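Dihydropteroate synthase (Xanthomonas albilineans, PDB 6Q62) probably catalyses the condensation of para-aminobenzoate with 6-hydroxymethyl-7,8-dihydropterin diphosphate to 7,8-dihydropteroate, the precursor of folates, with magnesium as cofactor. Local coordinates at residues L15-D18 and R19-M23; R81-I84 and P85-R89; Q123-Q127 and P128-D132; Q240-A243 and G244-A248. All blocks are in the same frame, centred on the assembly; numbering follows the deposited sequence.

In the fold
All four contacts are local, lie on one TIM-barrel chain and do not touch each other. Contact 1 is nearest the chain centre, about 12 Å from it against 17 to 18 Å for the others; it turns from the small antiparallel sheet into the first barrel strand round a charged arginine. Contact 4 has no exposed residue among those touching, whereas each of the others has two. Contacts 2 and 4 lie within single helices, 76-93 and 242-254: contact 2 is largely apolar and bent by a proline, contact 4 a polar helix start beside a sulfate and the second subunit. Contact 3, between strand 118-121 and helix 130-137, combines turns with leucine packing.

Contact 1 of 4, residues L15-D18 and R19-M23; sequences LTLD and RPRVM
Arg-21 folds its side chain back over the turn that it follows, and its guanidinium is nearly coplanar with the carboxylate of Asp-18, the planes 22° apart. The turn joins strand 13-16 of the small antiparallel sheet to strand 21-27, the first strand of the TIM barrel characteristic of pterin-binding enzymes. NH2 of Arg-21 donates to OD1 of Asp-18 at 2.8 Å, close to the guanidinium plane, and the oxygen receives it on its syn lone pair. This is a salt bridge made by a single close N-O pair. NE of the same arginine turns to the backbone and bonds Thr-16 O at 2.8 Å; this second bond is more bent, 132° at the hydrogen, and the carbonyl oxygen stands well out of the guanidinium plane. A bend at chi2 (-77°) makes the double grip possible, because it swings the rest of the chain back toward residues 16 and 18. The aliphatic part is packed too: CG of Arg-21 meets CD2 of Leu-17 at 3.6 Å, while CD1 of Leu-15 lies beside the same methylenes at 4.2 Å from CG. Both leucines also touch Leu-8 of strand 7-10. Asp-58 forms a second salt bridge through NH1 of Arg-21; the two carboxylates and the Thr-16 carbonyl fix the rotation of the guanidinium and would offset the nearby positive charge of Arg-19. Arg-19 sends its extended chain along one side of this group, its NE lying 3.4 Å above the guanidinium plane of Arg-21 and displaced toward the rim.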
loop_
_atom_site.group_PDB
_atom_site.type_symbol
_atom_site.label_atom_id
_atom_site.label_comp_id
_atom_site.label_asym_id
_atom_site.label_seq_id
_atom_site.Cartn_x
_atom_site.Cartn_y
_atom_site.Cartn_z
ATOM N N LEU A 15 22.922 0.827 -10.616
ATOM C CA LEU A 15 21.706 0.524 -9.873
ATOM C C LEU A 15 22.179 -0.019 -8.515
ATOM O O LEU A 15 22.729 -1.123 -8.454
ATOM C CB LEU A 15 20.873 -0.534 -10.632
ATOM C CG LEU A 15 19.564 -0.974 -9.980
ATOM C CD1 LEU A 15 18.571 0.199 -9.893
ATOM C CD2 LEU A 15 18.945 -2.163 -10.730
ATOM N N THR A 16 21.990 0.757 -7.440
ATOM C CA THR A 16 22.415 0.352 -6.097
ATOM C C THR A 16 21.246 -0.246 -5.333
ATOM O O THR A 16 20.254 0.446 -5.097
ATOM C CB THR A 16 23.067 1.534 -5.352
ATOM O OG1 THR A 16 24.019 2.151 -6.222
ATOM C CG2 THR A 16 23.739 1.094 -4.043
ATOM N N LEU A 17 21.362 -1.522 -4.949
ATOM C CA LEU A 17 20.292 -2.215 -4.247
ATOM C C LEU A 17 20.502 -2.190 -2.738
ATOM O O LEU A 17 20.481 -3.229 -2.070
ATOM C CB LEU A 17 20.062 -3.643 -4.796
ATOM C CG LEU A 17 19.880 -3.744 -6.323
ATOM C CD1 LEU A 17 19.722 -5.177 -6.748
ATOM C CD2 LEU A 17 18.671 -2.956 -6.797
ATOM N N ASP A 18 20.710 -0.980 -2.207
ATOM C CA ASP A 18 20.858 -0.737 -0.763
ATOM C C ASP A 18 19.448 -0.671 -0.109
ATOM O O ASP A 18 19.298 -0.651 1.111
ATOM C CB ASP A 18 21.657 0.562 -0.525
ATOM C CG ASP A 18 21.029 1.832 -1.079
ATOM O OD1 ASP A 18 20.430 1.772 -2.176
ATOM O OD2 ASP A 18 21.155 2.887 -0.425
ATOM N N ARG A 19 18.427 -0.591 -0.950
ATOM C CA ARG A 19 17.012 -0.560 -0.569
ATOM C C ARG A 19 16.205 -1.048 -1.792
ATOM O O ARG A 19 16.742 -1.028 -2.905
ATOM C CB ARG A 19 16.561 0.874 -0.144
ATOM C CG ARG A 19 16.663 1.952 -1.215
ATOM C CD ARG A 19 16.233 3.296 -0.673
ATOM N NE ARG A 19 16.652 4.404 -1.538
ATOM C CZ ARG A 19 15.841 5.101 -2.334
ATOM N NH1 ARG A 19 14.546 4.812 -2.394
ATOM N NH2 ARG A 19 16.317 6.098 -3.069
ATOM N N PRO A 20 14.931 -1.469 -1.636
ATOM C CA PRO A 20 14.164 -1.902 -2.824
ATOM C C PRO A 20 14.042 -0.797 -3.860
ATOM O O PRO A 20 13.768 0.352 -3.526
ATOM C CB PRO A 20 12.798 -2.290 -2.254
ATOM C CG PRO A 20 13.074 -2.594 -0.819
ATOM C CD PRO A 20 14.133 -1.616 -0.402
ATOM N N ARG A 21 14.286 -1.154 -5.116
ATOM C CA ARG A 21 14.258 -0.240 -6.252
ATOM C C ARG A 21 13.078 -0.572 -7.156
ATOM O O ARG A 21 12.571 -1.699 -7.139
ATOM C CB ARG A 21 15.598 -0.289 -7.010
ATOM C CG ARG A 21 16.801 0.105 -6.129
ATOM C CD ARG A 21 16.881 1.607 -5.933
ATOM N NE ARG A 21 17.948 2.013 -5.015
ATOM C CZ ARG A 21 18.225 3.279 -4.729
ATOM N NH1 ARG A 21 17.555 4.262 -5.314
ATOM N NH2 ARG A 21 19.202 3.574 -3.882
ATOM N N VAL A 22 12.614 0.427 -7.898
ATOM C CA VAL A 22 11.429 0.306 -8.734
ATOM C C VAL A 22 11.764 0.254 -10.193
ATOM O O VAL A 22 12.438 1.155 -10.732
ATOM C CB VAL A 22 10.413 1.424 -8.399
ATOM C CG1 VAL A 22 9.188 1.384 -9.326
ATOM C CG2 VAL A 22 9.968 1.329 -6.930
ATOM N N MET A 23 11.332 -0.839 -10.821
ATOM C CA MET A 23 11.509 -1.113 -12.262
ATOM C C MET A 23 10.192 -0.754 -12.967
ATOM O O MET A 23 9.219 -1.468 -12.817
ATOM C CB MET A 23 11.853 -2.594 -12.503
ATOM C CG MET A 23 11.969 -2.964 -13.982
ATOM S SD MET A 23 12.039 -4.776 -14.198
ATOM C CE MET A 23 13.785 -4.999 -14.548
#

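Contact 2 of 4, residues R81-I84 and P85-R89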
loop_
_atom_site.group_PDB
_atom_site.type_symbol
_atom_site.label_atom_id
_atom_site.label_comp_id
_atom_site.label_asym_id
_atom_site.label_seq_id
_atom_site.Cartn_x
_atom_site.Cartn_y
_atom_site.Cartn_z
ATOM N N ARG A 81 11.871 -3.895 -34.239
ATOM C CA ARG A 81 11.212 -2.670 -34.738
ATOM C C ARG A 81 10.548 -1.910 -33.579
ATOM O O ARG A 81 10.477 -0.693 -33.601
ATOM C CB ARG A 81 10.161 -3.074 -35.794
ATOM C CG ARG A 81 9.577 -2.002 -36.675
ATOM C CD ARG A 81 8.757 -2.701 -37.756
ATOM N NE ARG A 81 9.661 -3.298 -38.730
ATOM C CZ ARG A 81 9.644 -4.557 -39.152
ATOM N NH1 ARG A 81 8.694 -5.395 -38.745
ATOM N NH2 ARG A 81 10.531 -4.970 -40.038
ATOM N N ARG A 82 10.077 -2.638 -32.570
ATOM C CA ARG A 82 9.463 -2.027 -31.397
ATOM C C ARG A 82 10.475 -1.540 -30.382
ATOM O O ARG A 82 10.422 -0.384 -30.003
ATOM C CB ARG A 82 8.535 -3.028 -30.718
ATOM C CG ARG A 82 7.324 -3.364 -31.578
ATOM C CD ARG A 82 6.609 -4.572 -31.027
ATOM N NE ARG A 82 5.453 -4.895 -31.871
ATOM C CZ ARG A 82 4.509 -5.773 -31.545
ATOM N NH1 ARG A 82 4.544 -6.392 -30.371
ATOM N NH2 ARG A 82 3.501 -6.007 -32.372
ATOM N N VAL A 83 11.373 -2.432 -29.893
ATOM C CA VAL A 83 12.213 -2.081 -28.746
ATOM C C VAL A 83 13.419 -1.224 -29.109
ATOM O O VAL A 83 13.782 -0.377 -28.297
ATOM C CB VAL A 83 12.622 -3.292 -27.853
ATOM C CG1 VAL A 83 11.386 -4.044 -27.367
ATOM C CG2 VAL A 83 13.591 -4.266 -28.548
ATOM N N ILE A 84 14.058 -1.429 -30.278
ATOM C CA ILE A 84 15.306 -0.668 -30.539
ATOM C C ILE A 84 15.091 0.842 -30.610
ATOM O O ILE A 84 15.835 1.567 -29.940
ATOM C CB ILE A 84 16.078 -1.221 -31.776
ATOM C CG1 ILE A 84 16.403 -2.725 -31.602
ATOM C CG2 ILE A 84 17.337 -0.351 -32.105
ATOM C CD1 ILE A 84 17.204 -3.076 -30.317
ATOM N N PRO A 85 14.100 1.380 -31.363
ATOM C CA PRO A 85 13.948 2.849 -31.399
ATOM C C PRO A 85 13.597 3.410 -30.010
ATOM O O PRO A 85 14.021 4.511 -29.664
ATOM C CB PRO A 85 12.833 3.073 -32.418
ATOM C CG PRO A 85 12.700 1.802 -33.158
ATOM C CD PRO A 85 13.116 0.716 -32.241
ATOM N N VAL A 86 12.849 2.639 -29.194
ATOM C CA VAL A 86 12.487 3.068 -27.831
ATOM C C VAL A 86 13.725 3.144 -26.933
ATOM O O VAL A 86 13.917 4.146 -26.243
ATOM C CB VAL A 86 11.378 2.170 -27.228
ATOM C CG1 VAL A 86 11.090 2.519 -25.755
ATOM C CG2 VAL A 86 10.111 2.310 -28.065
ATOM N N ILE A 87 14.585 2.109 -26.989
ATOM C CA ILE A 87 15.832 2.120 -26.212
ATOM C C ILE A 87 16.721 3.300 -26.670
ATOM O O ILE A 87 17.254 4.016 -25.826
ATOM C CB ILE A 87 16.573 0.763 -26.345
ATOM C CG1 ILE A 87 15.759 -0.343 -25.644
ATOM C CG2 ILE A 87 17.998 0.841 -25.759
ATOM C CD1 ILE A 87 16.115 -1.735 -26.044
ATOM N N GLU A 88 16.860 3.509 -27.997
ATOM C CA GLU A 88 17.727 4.593 -28.516
ATOM C C GLU A 88 17.261 5.961 -27.998
ATOM O O GLU A 88 18.067 6.775 -27.545
ATOM C CB GLU A 88 17.761 4.580 -30.058
ATOM C CG GLU A 88 18.480 3.358 -30.616
ATOM C CD GLU A 88 18.478 3.199 -32.122
ATOM O OE1 GLU A 88 17.544 3.713 -32.774
ATOM O OE2 GLU A 88 19.395 2.532 -32.651
ATOM N N ARG A 89 15.946 6.183 -27.997
ATOM C CA ARG A 89 15.388 7.454 -27.521
ATOM C C ARG A 89 15.479 7.595 -26.006
ATOM O O ARG A 89 15.885 8.651 -25.519
ATOM C CB ARG A 89 13.950 7.632 -28.018
ATOM C CG ARG A 89 13.882 8.042 -29.487
ATOM C CD ARG A 89 12.651 7.480 -30.176
ATOM N NE ARG A 89 12.514 7.952 -31.567
ATOM C CZ ARG A 89 13.089 7.391 -32.630
ATOM N NH1 ARG A 89 13.857 6.320 -32.492
ATOM N NH2 ARG A 89 12.904 7.902 -33.838
#
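With chi1 at -57°, Ile-84 sets CG1 beside its own backbone N and CG2 anti to that nitrogen, which puts CG2 against the carboxylate end of Glu-88 one turn on. Glu-88, extended beyond CG, passes this methyl at a slant, its OE2 3.6 Å from Ile-84 CG2. Ile-87 also turns CG1 to the side of its backbone N, laying its branch over the carbonyl of Val-83; its CD1 then reaches CB of Val-83 at 4.2 Å. All this takes place within helix 76-93 of the TIM barrel, where Pro-85 interrupts the backbone bonding. Its nitrogen has no hydrogen to give and the helix is kinked here; CD of the ring faces Arg-81 O at 3.3 Å. The neighbouring carbonyl, Arg-82 O, is buried without any polar partner and faces CG2 of Val-86 at 3.3 Å. The i to i+4 bonds return at Ile-87 N to Val-83 O and Glu-88 N to Ile-84 O, both 2.9 Å long. Val-83, Ile-84 and Ile-87 pack on helix 105-114, whereas Pro-85 and Val-86 rest on Val-42 of helix 41-54. Val-86 and Ile-87 both also touch Ile-62 of strand 59-63.

Contact 3 of 4, residues Q123-Q127 and P128-D132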
loop_
_atom_site.group_PDB
_atom_site.type_symbol
_atom_site.label_atom_id
_atom_site.label_comp_id
_atom_site.label_asym_id
_atom_site.label_seq_id
_atom_site.Cartn_x
_atom_site.Cartn_y
_atom_site.Cartn_z
ATOM N N GLN A 123 12.583 -16.503 -19.929
ATOM C CA GLN A 123 13.009 -17.884 -20.178
ATOM C C GLN A 123 14.285 -18.285 -19.427
ATOM O O GLN A 123 14.757 -19.416 -19.590
ATOM C CB GLN A 123 13.157 -18.120 -21.686
ATOM C CG GLN A 123 11.809 -18.342 -22.354
ATOM C CD GLN A 123 11.304 -19.751 -22.100
ATOM O OE1 GLN A 123 10.299 -19.964 -21.416
ATOM N NE2 GLN A 123 12.010 -20.749 -22.622
ATOM N N ALA A 124 14.825 -17.380 -18.553
ATOM C CA ALA A 124 16.018 -17.644 -17.740
ATOM C C ALA A 124 17.194 -18.230 -18.580
ATOM O O ALA A 124 17.858 -19.184 -18.160
ATOM C CB ALA A 124 15.676 -18.554 -16.576
ATOM N N LEU A 125 17.429 -17.628 -19.758
ATOM C CA LEU A 125 18.514 -17.938 -20.706
ATOM C C LEU A 125 18.434 -19.337 -21.303
ATOM O O LEU A 125 19.453 -19.870 -21.749
ATOM C CB LEU A 125 19.906 -17.668 -20.095
ATOM C CG LEU A 125 20.100 -16.226 -19.540
ATOM C CD1 LEU A 125 21.453 -16.066 -18.886
ATOM C CD2 LEU A 125 19.832 -15.174 -20.589
ATOM N N ARG A 126 17.216 -19.909 -21.375
ATOM C CA ARG A 126 17.049 -21.233 -21.955
ATOM C C ARG A 126 16.966 -21.229 -23.474
ATOM O O ARG A 126 17.124 -22.306 -24.073
ATOM C CB ARG A 126 15.829 -21.946 -21.348
ATOM C CG ARG A 126 16.067 -22.361 -19.893
ATOM C CD ARG A 126 14.852 -23.057 -19.344
ATOM N NE ARG A 126 13.725 -22.152 -19.065
ATOM C CZ ARG A 126 12.506 -22.590 -18.790
ATOM N NH1 ARG A 126 12.250 -23.895 -18.773
ATOM N NH2 ARG A 126 11.535 -21.731 -18.513
ATOM N N GLN A 127 16.754 -20.059 -24.106
ATOM C CA GLN A 127 16.728 -19.996 -25.581
ATOM C C GLN A 127 18.161 -20.208 -26.106
ATOM O O GLN A 127 19.092 -19.571 -25.623
ATOM C CB GLN A 127 16.178 -18.631 -26.036
ATOM C CG GLN A 127 15.926 -18.441 -27.521
ATOM C CD GLN A 127 14.796 -19.252 -28.119
ATOM O OE1 GLN A 127 14.782 -19.474 -29.329
ATOM N NE2 GLN A 127 13.867 -19.781 -27.321
ATOM N N PRO A 128 18.365 -21.107 -27.100
ATOM C CA PRO A 128 19.733 -21.356 -27.584
ATOM C C PRO A 128 20.447 -20.077 -28.028
ATOM O O PRO A 128 19.955 -19.325 -28.882
ATOM C CB PRO A 128 19.522 -22.335 -28.744
ATOM C CG PRO A 128 18.256 -23.081 -28.362
ATOM C CD PRO A 128 17.373 -21.998 -27.738
ATOM N N GLY A 129 21.581 -19.824 -27.411
ATOM C CA GLY A 129 22.402 -18.640 -27.664
ATOM C C GLY A 129 22.275 -17.571 -26.587
ATOM O O GLY A 129 23.084 -16.633 -26.526
ATOM N N ALA A 130 21.240 -17.668 -25.738
ATOM C CA ALA A 130 21.046 -16.649 -24.699
ATOM C C ALA A 130 22.200 -16.618 -23.674
ATOM O O ALA A 130 22.652 -15.529 -23.293
ATOM C CB ALA A 130 19.701 -16.864 -24.005
ATOM N N LEU A 131 22.724 -17.788 -23.288
ATOM C CA LEU A 131 23.853 -17.872 -22.333
ATOM C C LEU A 131 25.088 -17.225 -22.942
ATOM O O LEU A 131 25.686 -16.376 -22.313
ATOM C CB LEU A 131 24.148 -19.311 -21.904
ATOM C CG LEU A 131 23.105 -20.019 -21.013
ATOM C CD1 LEU A 131 23.357 -21.540 -20.980
ATOM C CD2 LEU A 131 23.110 -19.470 -19.583
ATOM N N ASP A 132 25.420 -17.547 -24.231
ATOM C CA ASP A 132 26.545 -16.944 -24.946
ATOM C C ASP A 132 26.363 -15.423 -25.077
ATOM O O ASP A 132 27.321 -14.686 -24.889
ATOM C CB ASP A 132 26.636 -17.585 -26.339
ATOM C CG ASP A 132 27.835 -17.222 -27.188
ATOM O OD1 ASP A 132 28.956 -17.521 -26.770
ATOM O OD2 ASP A 132 27.631 -16.692 -28.309
HETATM O O HOH W 1 17.946 -19.165 -30.602
#
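The side-chain amide of Gln-127 lies against the ring of Pro-128, its CD 3.8 Å from the proline CD, the two side chains meeting at a slant. Chi1 of -173° places CG beside the carbonyl carbon, and a bend at chi2 brings the amide back to the ring. The guanidinium of Arg-126 has NE2 of Gln-123 over one face, offset toward the rim, and the carbonyl of Gln-123 at its edge. NE of Arg-126 bonds Gln-123 O at 3.0 Å, while the backbone N of Arg-126 reaches that oxygen from the opposite carbonyl face, so two donors clamp the type I' turn from Gln-123 to Arg-126. Between loop and helix start the packing is apolar. CB of Leu-125 touches CD2 of Leu-131 at 3.7 Å, and its CD2 meets CB of Ala-130 at 3.8 Å; Met-108 of helix 105-114 touches Leu-125 and Ala-130. One water donates to Pro-128 O at 2.6 Å and, weakly, to Gln-127 OE1. Ala-130 N bonds Gln-127 O at 2.9 Å, closing the type II turn from Gln-127 to Ala-130, with Gly-129 at the N-cap of helix 130-137: a strand-to-helix loop of the TIM barrel after strand 118-121.

Contact 4 of 4, residues Q240-A243 and G244-A248. With SO4 (sulfate ion), chain I.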
loop_
_atom_site.group_PDB
_atom_site.type_symbol
_atom_site.label_atom_id
_atom_site.label_comp_id
_atom_site.label_asym_id
_atom_site.label_seq_id
_atom_site.Cartn_x
_atom_site.Cartn_y
_atom_site.Cartn_z
ATOM N N GLN A 240 -8.003 -1.265 -11.988
ATOM C CA GLN A 240 -8.687 -1.267 -10.683
ATOM C C GLN A 240 -7.824 -1.970 -9.640
ATOM O O GLN A 240 -8.158 -1.975 -8.456
ATOM C CB GLN A 240 -10.051 -2.001 -10.788
ATOM C CG GLN A 240 -11.042 -1.323 -11.728
ATOM C CD GLN A 240 -12.299 -2.136 -11.974
ATOM O OE1 GLN A 240 -12.308 -3.376 -11.948
ATOM N NE2 GLN A 240 -13.395 -1.432 -12.227
ATOM N N ARG A 241 -6.674 -2.540 -10.084
ATOM C CA ARG A 241 -5.813 -3.348 -9.214
ATOM C C ARG A 241 -4.608 -2.602 -8.670
ATOM O O ARG A 241 -3.690 -3.225 -8.123
ATOM C CB ARG A 241 -5.324 -4.582 -9.995
ATOM C CG ARG A 241 -6.439 -5.500 -10.429
ATOM C CD ARG A 241 -5.929 -6.470 -11.463
ATOM N NE ARG A 241 -7.029 -7.266 -12.011
ATOM C CZ ARG A 241 -6.908 -8.133 -13.008
ATOM N NH1 ARG A 241 -5.729 -8.335 -13.582
ATOM N NH2 ARG A 241 -7.961 -8.829 -13.421
ATOM N N VAL A 242 -4.621 -1.294 -8.766
ATOM C CA VAL A 242 -3.466 -0.513 -8.327
ATOM C C VAL A 242 -3.211 -0.637 -6.811
ATOM O O VAL A 242 -2.096 -0.958 -6.416
ATOM C CB VAL A 242 -3.566 0.939 -8.784
ATOM C CG1 VAL A 242 -2.349 1.727 -8.328
ATOM C CG2 VAL A 242 -3.758 1.044 -10.298
ATOM N N ALA A 243 -4.237 -0.415 -5.956
ATOM C CA ALA A 243 -3.995 -0.514 -4.519
ATOM C C ALA A 243 -3.525 -1.898 -4.072
ATOM O O ALA A 243 -2.578 -2.004 -3.279
ATOM C CB ALA A 243 -5.247 -0.112 -3.755
ATOM N N GLY A 244 -4.138 -2.963 -4.595
ATOM C CA GLY A 244 -3.715 -4.313 -4.244
ATOM C C GLY A 244 -2.299 -4.622 -4.721
ATOM O O GLY A 244 -1.553 -5.333 -4.032
ATOM N N SER A 245 -1.933 -4.076 -5.904
ATOM C CA SER A 245 -0.579 -4.264 -6.476
ATOM C C SER A 245 0.465 -3.545 -5.617
ATOM O O SER A 245 1.508 -4.124 -5.297
ATOM C CB SER A 245 -0.538 -3.749 -7.907
ATOM O OG SER A 245 -1.411 -4.508 -8.732
ATOM N N VAL A 246 0.167 -2.306 -5.209
ATOM C CA VAL A 246 1.096 -1.544 -4.366
ATOM C C VAL A 246 1.296 -2.282 -3.032
ATOM O O VAL A 246 2.426 -2.432 -2.582
ATOM C CB VAL A 246 0.597 -0.089 -4.176
ATOM C CG1 VAL A 246 1.459 0.644 -3.160
ATOM C CG2 VAL A 246 0.595 0.649 -5.508
ATOM N N ALA A 247 0.200 -2.813 -2.438
ATOM C CA ALA A 247 0.290 -3.587 -1.206
ATOM C C ALA A 247 1.175 -4.822 -1.442
ATOM O O ALA A 247 2.075 -5.076 -0.643
ATOM C CB ALA A 247 -1.091 -4.019 -0.757
ATOM N N ALA A 248 0.930 -5.570 -2.532
ATOM C CA ALA A 248 1.730 -6.772 -2.867
ATOM C C ALA A 248 3.228 -6.445 -3.008
ATOM O O ALA A 248 4.075 -7.156 -2.453
ATOM C CB ALA A 248 1.195 -7.415 -4.145
HETATM S S SO4 I . -6.400 -10.470 -16.446
HETATM O O1 SO4 I . -6.983 -9.668 -17.525
HETATM O O2 SO4 I . -5.983 -11.779 -16.959
HETATM O O3 SO4 I . -5.240 -9.764 -15.915
HETATM O O4 SO4 I . -7.392 -10.701 -15.405
HETATM O O HOH W 2 -6.646 -2.594 -5.961
#
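Two hydrogen bonds from Ser-245 converge on the carbonyl oxygen of Arg-241, one from the backbone and one from the side chain. Ser-245 N is 3.0 Å from Arg-241 O, and OG lies closer, at 2.7 Å, standing 40° out of the carbonyl plane on the face opposite to the nitrogen. With chi1 at -64°, OG sits beside its own backbone N, the side from which it reaches Arg-241 O; it also accepts from Arg-225 N. A water extends the network, donating to Gln-240 O and accepting from Gly-244 N at 2.9 Å. Arg-241 occupies the N-cap of helix 242-254, the element before the last strand of the TIM barrel, and regular backbone bonds follow, Val-246 N to Val-242 O and Ala-247 N to Ala-243 O. Charge is met at the far end of Arg-241, whose chain runs extended from CG to NE and away from the helix. NH1 and NH2 each donate to a separate oxygen of a sulfate, O3 and O4, both at 2.8 Å; the sulfate, probably from the crystallisation liquor, sits at the guanidinium edge. NE donates to Arg-235 O and NH1 also to Arg-225 O, so protein carbonyls and sulfate together hold the group. Apolar contact is slight: CG1 of Val-242 lies 4.2 Å from CG2 of Val-246. These valines and Ala-243 line the indole-2-carboxylic acid pocket, and Ala-243 packs on Ala-267 of the second subunit.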